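Local coordinates for putative uncharacterized protein (Ustilago maydis, PDB 4GNX) that probably serves as the small subunit of replication protein A, an OB-fold part of the complex that binds single-stranded DNA, at residues A[1-13]-A[17-29]. Sequence-based numbering, arbitrary orientation.
Sequences MEKPTPLINSSML and VGQTVRIVGKVHK
Arg22 grips the backbone of the 1-13 segment on both sides of Leu7 through its own backbone: its N donates to Pro6 O at 3.0 Å, and its O accepts from Ile8 N at 2.9 Å, the latter N-H...O being the straighter (165°). This is parallel pairing, one residue of strand 20-31 bonded to the two neighbours of its partner. Proline suits position 6 because the pairing draws on its carbonyl and asks for no N-H; its ring CG lies near Val21 CG1. Leu7 CA adds a weaker C-H...O contact to Arg22 O.

Packing follows the same register. Leu7 and Arg22 lie on one face of the sheet, where Leu7 CD1 rests 4.0 Å from Arg22 CG and nears Val24 CG2. Ile8 points to the opposite face, and its CG1 meets Val21 CB at 4.1 Å, the two side chains crossing at about a right angle. Ile23, with CG1 anti to the backbone N (chi1 174°), lays its CD1 methyl against the backbone at Ile8 O and Asn9 C. Thr5, small and branched, lays its CG2 methyl against the Val21-Arg22 peptide, 3.6 Å from Arg22 CB; CG2 also lies above the Arg22 guanidinium plane, offset toward its rim.

Among polar side chains, Lys3 NZ reaches Gln19 OE1 in a weak hydrogen bond. Arg22 NE hydrogen-bonds to Thr64 OG1 of the same chain, while NH1 makes a salt bridge with Glu60 of another protein chain.

The short strand 7-8 thus lines one edge of strand 20-31, whose backbone also pairs antiparallel with strand 60-68 in the OB-fold barrel. Phe74 of strand 73-81 packs on Val21 and Ile23, whereas Leu7 meets Val100 of helix 93-104.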
ATOM      1  N   MET A   1       1.252  35.125   4.587  1.00 92.62           N
ATOM      2  CA  MET A   1       0.139  34.305   4.038  1.00 90.46           C
ATOM      3  C   MET A   1       0.707  33.021   3.447  1.00 83.60           C
ATOM      4  O   MET A   1       0.330  31.908   3.822  1.00 81.71           O
ATOM      5  CB  MET A   1      -0.619  35.082   2.953  1.00 94.21           C
ATOM      6  CG  MET A   1      -2.066  34.635   2.763  1.00 99.06           C
ATOM      7  SD  MET A   1      -2.634  34.646   1.046  1.00103.27           S
ATOM      8  CE  MET A   1      -2.201  32.991   0.485  1.00 91.95           C
ATOM      9  N   GLU A   2       1.638  33.189   2.520  1.00 79.35           N
ATOM     10  CA  GLU A   2       2.207  32.080   1.784  1.00 69.84           C
ATOM     11  C   GLU A   2       1.177  31.501   0.845  1.00 64.57           C
ATOM     12  O   GLU A   2       0.287  30.763   1.262  1.00 63.69           O
ATOM     13  CB  GLU A   2       2.790  30.998   2.706  1.00 65.96           C
ATOM     14  CG  GLU A   2       4.059  30.392   2.136  1.00 60.64           C
ATOM     15  CD  GLU A   2       5.151  31.432   1.939  1.00 62.59           C
ATOM     16  OE1 GLU A   2       4.833  32.570   1.485  1.00 63.48           O
ATOM     17  OE2 GLU A   2       6.331  31.109   2.240  1.00 62.83           O
ATOM     18  N   LYS A   3       1.312  31.890  -0.420  1.00 60.96           N
ATOM     19  CA  LYS A   3       0.572  31.310  -1.518  1.00 56.25           C
ATOM     20  C   LYS A   3       1.094  29.916  -1.768  1.00 49.89           C
ATOM     21  O   LYS A   3       2.306  29.706  -1.811  1.00 49.11           O
ATOM     22  CB  LYS A   3       0.774  32.130  -2.792  1.00 56.81           C
ATOM     23  CG  LYS A   3      -0.424  32.959  -3.214  1.00 60.55           C
ATOM     24  CD  LYS A   3      -0.593  32.959  -4.728  1.00 60.03           C
ATOM     25  CE  LYS A   3       0.619  33.547  -5.434  1.00 60.68           C
ATOM     26  NZ  LYS A   3       0.599  33.307  -6.902  1.00 59.48           N
ATOM     27  N   PRO A   4       0.185  28.956  -1.939  1.00 46.52           N
ATOM     28  CA  PRO A   4       0.596  27.639  -2.370  1.00 42.36           C
ATOM     29  C   PRO A   4       1.471  27.741  -3.603  1.00 40.18           C
ATOM     30  O   PRO A   4       1.271  28.632  -4.421  1.00 40.28           O
ATOM     31  CB  PRO A   4      -0.732  26.961  -2.701  1.00 41.78           C
ATOM     32  CG  PRO A   4      -1.675  27.555  -1.704  1.00 45.31           C
ATOM     33  CD  PRO A   4      -1.238  28.991  -1.548  1.00 48.35           C
ATOM     34  N   THR A   5       2.448  26.840  -3.700  1.00 38.23           N
ATOM     35  CA  THR A   5       3.304  26.734  -4.862  1.00 36.60           C
ATOM     36  C   THR A   5       3.082  25.394  -5.573  1.00 34.63           C
ATOM     37  O   THR A   5       3.731  24.413  -5.239  1.00 35.82           O
ATOM     38  CB  THR A   5       4.773  26.933  -4.451  1.00 37.69           C
ATOM     39  OG1 THR A   5       4.970  28.314  -4.156  1.00 40.34           O
ATOM     40  CG2 THR A   5       5.722  26.574  -5.575  1.00 37.23           C
ATOM     41  N   PRO A   6       2.161  25.347  -6.563  1.00 33.87           N
ATOM     42  CA  PRO A   6       1.871  24.114  -7.304  1.00 32.00           C
ATOM     43  C   PRO A   6       3.103  23.303  -7.719  1.00 30.98           C
ATOM     44  O   PRO A   6       4.108  23.877  -8.164  1.00 32.11           O
ATOM     45  CB  PRO A   6       1.126  24.619  -8.566  1.00 32.05           C
ATOM     46  CG  PRO A   6       1.264  26.097  -8.553  1.00 33.30           C
ATOM     47  CD  PRO A   6       1.397  26.479  -7.111  1.00 34.57           C
ATOM     48  N   LEU A   7       3.002  21.980  -7.587  1.00 30.38           N
ATOM     49  CA  LEU A   7       3.992  21.039  -8.135  1.00 29.93           C
ATOM     50  C   LEU A   7       3.554  20.760  -9.527  1.00 32.80           C
ATOM     51  O   LEU A   7       2.487  20.180  -9.728  1.00 36.05           O
ATOM     52  CB  LEU A   7       3.970  19.721  -7.366  1.00 27.88           C
ATOM     53  CG  LEU A   7       5.162  18.792  -7.512  1.00 26.88           C
ATOM     54  CD1 LEU A   7       6.450  19.443  -7.010  1.00 26.38           C
ATOM     55  CD2 LEU A   7       4.878  17.493  -6.779  1.00 25.87           C
ATOM     56  N   ILE A   8       4.346  21.162 -10.506  1.00 34.23           N
ATOM     57  CA  ILE A   8       3.866  21.054 -11.872  1.00 36.10           C
ATOM     58  C   ILE A   8       4.842  20.323 -12.794  1.00 38.30           C
ATOM     59  O   ILE A   8       5.993  20.077 -12.430  1.00 40.60           O
ATOM     60  CB  ILE A   8       3.425  22.442 -12.432  1.00 36.55           C
ATOM     61  CG1 ILE A   8       4.633  23.302 -12.777  1.00 36.29           C
ATOM     62  CG2 ILE A   8       2.487  23.153 -11.457  1.00 34.68           C
ATOM     63  CD1 ILE A   8       4.404  24.171 -13.983  1.00 39.82           C
ATOM     64  N   ASN A   9       4.344  19.926 -13.959  1.00 39.62           N
ATOM     65  CA  ASN A   9       5.182  19.429 -15.014  1.00 40.25           C
ATOM     66  C   ASN A   9       5.213  20.476 -16.128  1.00 42.07           C
ATOM     67  O   ASN A   9       4.635  21.558 -15.974  1.00 41.92           O
ATOM     68  CB  ASN A   9       4.710  18.043 -15.482  1.00 42.88           C
ATOM     69  CG  ASN A   9       3.250  18.012 -15.949  1.00 45.71           C
ATOM     70  OD1 ASN A   9       2.556  17.025 -15.714  1.00 45.55           O
ATOM     71  ND2 ASN A   9       2.798  19.052 -16.655  1.00 46.90           N
ATOM     72  N   SER A  10       5.886  20.172 -17.236  1.00 43.31           N
ATOM     73  CA  SER A  10       6.135  21.176 -18.261  1.00 45.00           C
ATOM     74  C   SER A  10       4.848  21.634 -18.978  1.00 47.44           C
ATOM     75  O   SER A  10       4.763  22.761 -19.486  1.00 49.15           O
ATOM     76  CB  SER A  10       7.170  20.663 -19.264  1.00 47.95           C
ATOM     77  OG  SER A  10       6.787  19.429 -19.857  1.00 50.95           O
ATOM     78  N   SER A  11       3.837  20.772 -18.995  1.00 46.51           N
ATOM     79  CA  SER A  11       2.644  21.062 -19.749  1.00 47.87           C
ATOM     80  C   SER A  11       1.738  22.015 -18.989  1.00 45.49           C
ATOM     81  O   SER A  11       0.848  22.612 -19.563  1.00 50.05           O
ATOM     82  CB  SER A  11       1.906  19.783 -20.094  1.00 50.13           C
ATOM     83  OG  SER A  11       0.876  19.584 -19.159  1.00 51.26           O
ATOM     84  N   MET A  12       1.975  22.167 -17.703  1.00 41.10           N
ATOM     85  CA  MET A  12       1.182  23.069 -16.891  1.00 40.65           C
ATOM     86  C   MET A  12       1.735  24.490 -16.858  1.00 40.69           C
ATOM     87  O   MET A  12       1.116  25.388 -16.308  1.00 40.65           O
ATOM     88  CB  MET A  12       1.042  22.519 -15.480  1.00 38.88           C
ATOM     89  CG  MET A  12       0.242  21.229 -15.447  1.00 41.92           C
ATOM     90  SD  MET A  12       0.296  20.295 -13.902  1.00 43.28           S
ATOM     91  CE  MET A  12      -0.527  21.401 -12.751  1.00 40.25           C
ATOM     92  N   LEU A  13       2.893  24.710 -17.463  1.00 41.82           N
ATOM     93  CA  LEU A  13       3.485  26.046 -17.450  1.00 43.19           C
ATOM     94  C   LEU A  13       2.515  27.134 -17.882  1.00 45.17           C
ATOM     95  O   LEU A  13       2.358  28.112 -17.170  1.00 46.00           O
ATOM     96  CB  LEU A  13       4.744  26.108 -18.309  1.00 45.83           C
ATOM     97  CG  LEU A  13       5.887  25.234 -17.796  1.00 44.86           C
ATOM     98  CD1 LEU A  13       6.930  25.137 -18.879  1.00 48.74           C
ATOM     99  CD2 LEU A  13       6.506  25.764 -16.518  1.00 42.34           C
ATOM    100  N   VAL A  17       1.603  31.553 -15.940  1.00 40.69           N
ATOM    101  CA  VAL A  17       2.460  32.647 -16.339  1.00 42.90           C
ATOM    102  C   VAL A  17       2.470  33.736 -15.252  1.00 44.04           C
ATOM    103  O   VAL A  17       1.417  34.156 -14.756  1.00 45.62           O
ATOM    104  CB  VAL A  17       2.095  33.189 -17.731  1.00 46.57           C
ATOM    105  CG1 VAL A  17       2.928  34.404 -18.047  1.00 49.35           C
ATOM    106  CG2 VAL A  17       2.325  32.111 -18.777  1.00 45.63           C
ATOM    107  N   GLY A  18       3.674  34.140 -14.856  1.00 43.54           N
ATOM    108  CA  GLY A  18       3.867  35.137 -13.809  1.00 45.41           C
ATOM    109  C   GLY A  18       3.745  34.622 -12.382  1.00 43.81           C
ATOM    110  O   GLY A  18       3.754  35.400 -11.434  1.00 45.84           O
ATOM    111  N   GLN A  19       3.635  33.317 -12.215  1.00 40.87           N
ATOM    112  CA  GLN A  19       3.444  32.753 -10.888  1.00 39.85           C
ATOM    113  C   GLN A  19       4.596  31.855 -10.493  1.00 36.81           C
ATOM    114  O   GLN A  19       5.333  31.341 -11.340  1.00 35.74           O
ATOM    115  CB  GLN A  19       2.153  31.955 -10.816  1.00 40.48           C
ATOM    116  CG  GLN A  19       0.919  32.692 -11.273  1.00 44.53           C
ATOM    117  CD  GLN A  19       0.211  33.322 -10.114  1.00 48.52           C
ATOM    118  OE1 GLN A  19       0.522  34.456  -9.713  1.00 53.15           O
ATOM    119  NE2 GLN A  19      -0.762  32.599  -9.564  1.00 47.97           N
ATOM    120  N   THR A  20       4.741  31.674  -9.191  1.00 36.44           N
ATOM    121  CA  THR A  20       5.831  30.902  -8.658  1.00 35.04           C
ATOM    122  C   THR A  20       5.419  29.464  -8.619  1.00 32.95           C
ATOM    123  O   THR A  20       4.427  29.131  -7.982  1.00 34.08           O
ATOM    124  CB  THR A  20       6.164  31.361  -7.247  1.00 35.97           C
ATOM    125  OG1 THR A  20       6.711  32.680  -7.325  1.00 38.62           O
ATOM    126  CG2 THR A  20       7.181  30.443  -6.633  1.00 34.53           C
ATOM    127  N   VAL A  21       6.161  28.613  -9.307  1.00 30.97           N
ATOM    128  CA  VAL A  21       5.861  27.199  -9.258  1.00 29.82           C
ATOM    129  C   VAL A  21       7.002  26.374  -8.662  1.00 29.97           C
ATOM    130  O   VAL A  21       8.067  26.901  -8.282  1.00 31.50           O
ATOM    131  CB  VAL A  21       5.526  26.651 -10.649  1.00 29.38           C
ATOM    132  CG1 VAL A  21       4.317  27.370 -11.239  1.00 30.31           C
ATOM    133  CG2 VAL A  21       6.744  26.739 -11.551  1.00 29.41           C
ATOM    134  N   ARG A  22       6.773  25.070  -8.598  1.00 28.51           N
ATOM    135  CA  ARG A  22       7.775  24.140  -8.135  1.00 27.81           C
ATOM    136  C   ARG A  22       7.821  23.021  -9.147  1.00 26.75           C
ATOM    137  O   ARG A  22       6.781  22.529  -9.560  1.00 27.17           O
ATOM    138  CB  ARG A  22       7.364  23.615  -6.780  1.00 27.90           C
ATOM    139  CG  ARG A  22       8.413  22.767  -6.104  1.00 29.90           C
ATOM    140  CD  ARG A  22       8.211  22.795  -4.587  1.00 31.46           C
ATOM    141  NE  ARG A  22       8.712  24.044  -4.016  1.00 32.42           N
ATOM    142  CZ  ARG A  22       8.473  24.447  -2.777  1.00 34.02           C
ATOM    143  NH1 ARG A  22       7.741  23.696  -1.979  1.00 34.27           N
ATOM    144  NH2 ARG A  22       8.959  25.605  -2.338  1.00 36.60           N
ATOM    145  N   ILE A  23       9.015  22.629  -9.571  1.00 26.82           N
ATOM    146  CA  ILE A  23       9.145  21.607 -10.624  1.00 26.70           C
ATOM    147  C   ILE A  23      10.387  20.731 -10.419  1.00 27.04           C
ATOM    148  O   ILE A  23      11.451  21.235 -10.015  1.00 28.77           O
ATOM    149  CB  ILE A  23       9.076  22.225 -12.046  1.00 27.57           C
ATOM    150  CG1 ILE A  23       9.347  21.179 -13.107  1.00 29.87           C
ATOM    151  CG2 ILE A  23      10.119  23.297 -12.239  1.00 28.92           C
ATOM    152  CD1 ILE A  23       8.640  21.440 -14.422  1.00 31.78           C
ATOM    153  N   VAL A  24      10.231  19.431 -10.685  1.00 26.03           N
ATOM    154  CA  VAL A  24      11.298  18.450 -10.503  1.00 27.24           C
ATOM    155  C   VAL A  24      11.727  17.855 -11.832  1.00 28.51           C
ATOM    156  O   VAL A  24      10.903  17.530 -12.678  1.00 29.15           O
ATOM    157  CB  VAL A  24      10.861  17.276  -9.598  1.00 27.53           C
ATOM    158  CG1 VAL A  24      12.031  16.332  -9.351  1.00 29.60           C
ATOM    159  CG2 VAL A  24      10.338  17.774  -8.257  1.00 26.87           C
ATOM    160  N   GLY A  25      13.019  17.674 -12.013  1.00 30.15           N
ATOM    161  CA  GLY A  25      13.482  17.080 -13.244  1.00 33.00           C
ATOM    162  C   GLY A  25      14.900  16.602 -13.188  1.00 35.55           C
ATOM    163  O   GLY A  25      15.641  16.952 -12.270  1.00 35.58           O
ATOM    164  N   LYS A  26      15.244  15.782 -14.172  1.00 38.84           N
ATOM    165  CA  LYS A  26      16.582  15.240 -14.360  1.00 43.98           C
ATOM    166  C   LYS A  26      17.387  16.250 -15.165  1.00 46.18           C
ATOM    167  O   LYS A  26      16.923  16.762 -16.179  1.00 45.91           O
ATOM    168  CB  LYS A  26      16.503  13.921 -15.134  1.00 47.26           C
ATOM    169  CG  LYS A  26      17.584  12.892 -14.832  1.00 51.27           C
ATOM    170  CD  LYS A  26      18.833  13.092 -15.662  1.00 55.29           C
ATOM    171  CE  LYS A  26      19.658  11.822 -15.706  1.00 60.48           C
ATOM    172  NZ  LYS A  26      20.962  12.061 -16.403  1.00 65.04           N
ATOM    173  N   VAL A  27      18.590  16.549 -14.692  1.00 49.65           N
ATOM    174  CA  VAL A  27      19.463  17.518 -15.349  1.00 51.94           C
ATOM    175  C   VAL A  27      20.010  16.927 -16.637  1.00 56.82           C
ATOM    176  O   VAL A  27      20.664  15.881 -16.629  1.00 60.57           O
ATOM    177  CB  VAL A  27      20.623  17.964 -14.436  1.00 53.02           C
ATOM    178  CG1 VAL A  27      21.546  18.921 -15.171  1.00 54.56           C
ATOM    179  CG2 VAL A  27      20.075  18.629 -13.184  1.00 51.16           C
ATOM    180  N   HIS A  28      19.723  17.606 -17.742  1.00 58.97           N
ATOM    181  CA  HIS A  28      20.165  17.177 -19.067  1.00 63.33           C
ATOM    182  C   HIS A  28      21.474  17.835 -19.397  1.00 64.40           C
ATOM    183  O   HIS A  28      22.472  17.172 -19.655  1.00 68.23           O
ATOM    184  CB  HIS A  28      19.102  17.533 -20.105  1.00 65.57           C
ATOM    185  CG  HIS A  28      18.934  16.495 -21.187  1.00 72.05           C
ATOM    186  ND1 HIS A  28      19.738  16.442 -22.275  1.00 76.60           N
ATOM    187  CD2 HIS A  28      18.011  15.454 -21.322  1.00 74.27           C
ATOM    188  CE1 HIS A  28      19.358  15.417 -23.060  1.00 81.32           C
ATOM    189  NE2 HIS A  28      18.300  14.811 -22.476  1.00 80.42           N
ATOM    190  N   LYS A  29      21.475  19.160 -19.364  1.00 62.08           N
ATOM    191  CA  LYS A  29      22.649  19.945 -19.689  1.00 64.55           C
ATOM    192  C   LYS A  29      22.676  21.202 -18.810  1.00 60.73           C
ATOM    193  O   LYS A  29      21.639  21.637 -18.306  1.00 58.09           O
ATOM    194  CB  LYS A  29      22.637  20.307 -21.179  1.00 67.81           C
ATOM    195  CG  LYS A  29      23.931  20.915 -21.675  1.00 73.34           C
ATOM    196  CD  LYS A  29      24.060  20.830 -23.188  1.00 79.83           C
ATOM    197  CE  LYS A  29      23.229  21.883 -23.907  1.00 80.25           C
ATOM    198  NZ  LYS A  29      23.105  21.575 -25.360  1.00 85.15           N
TER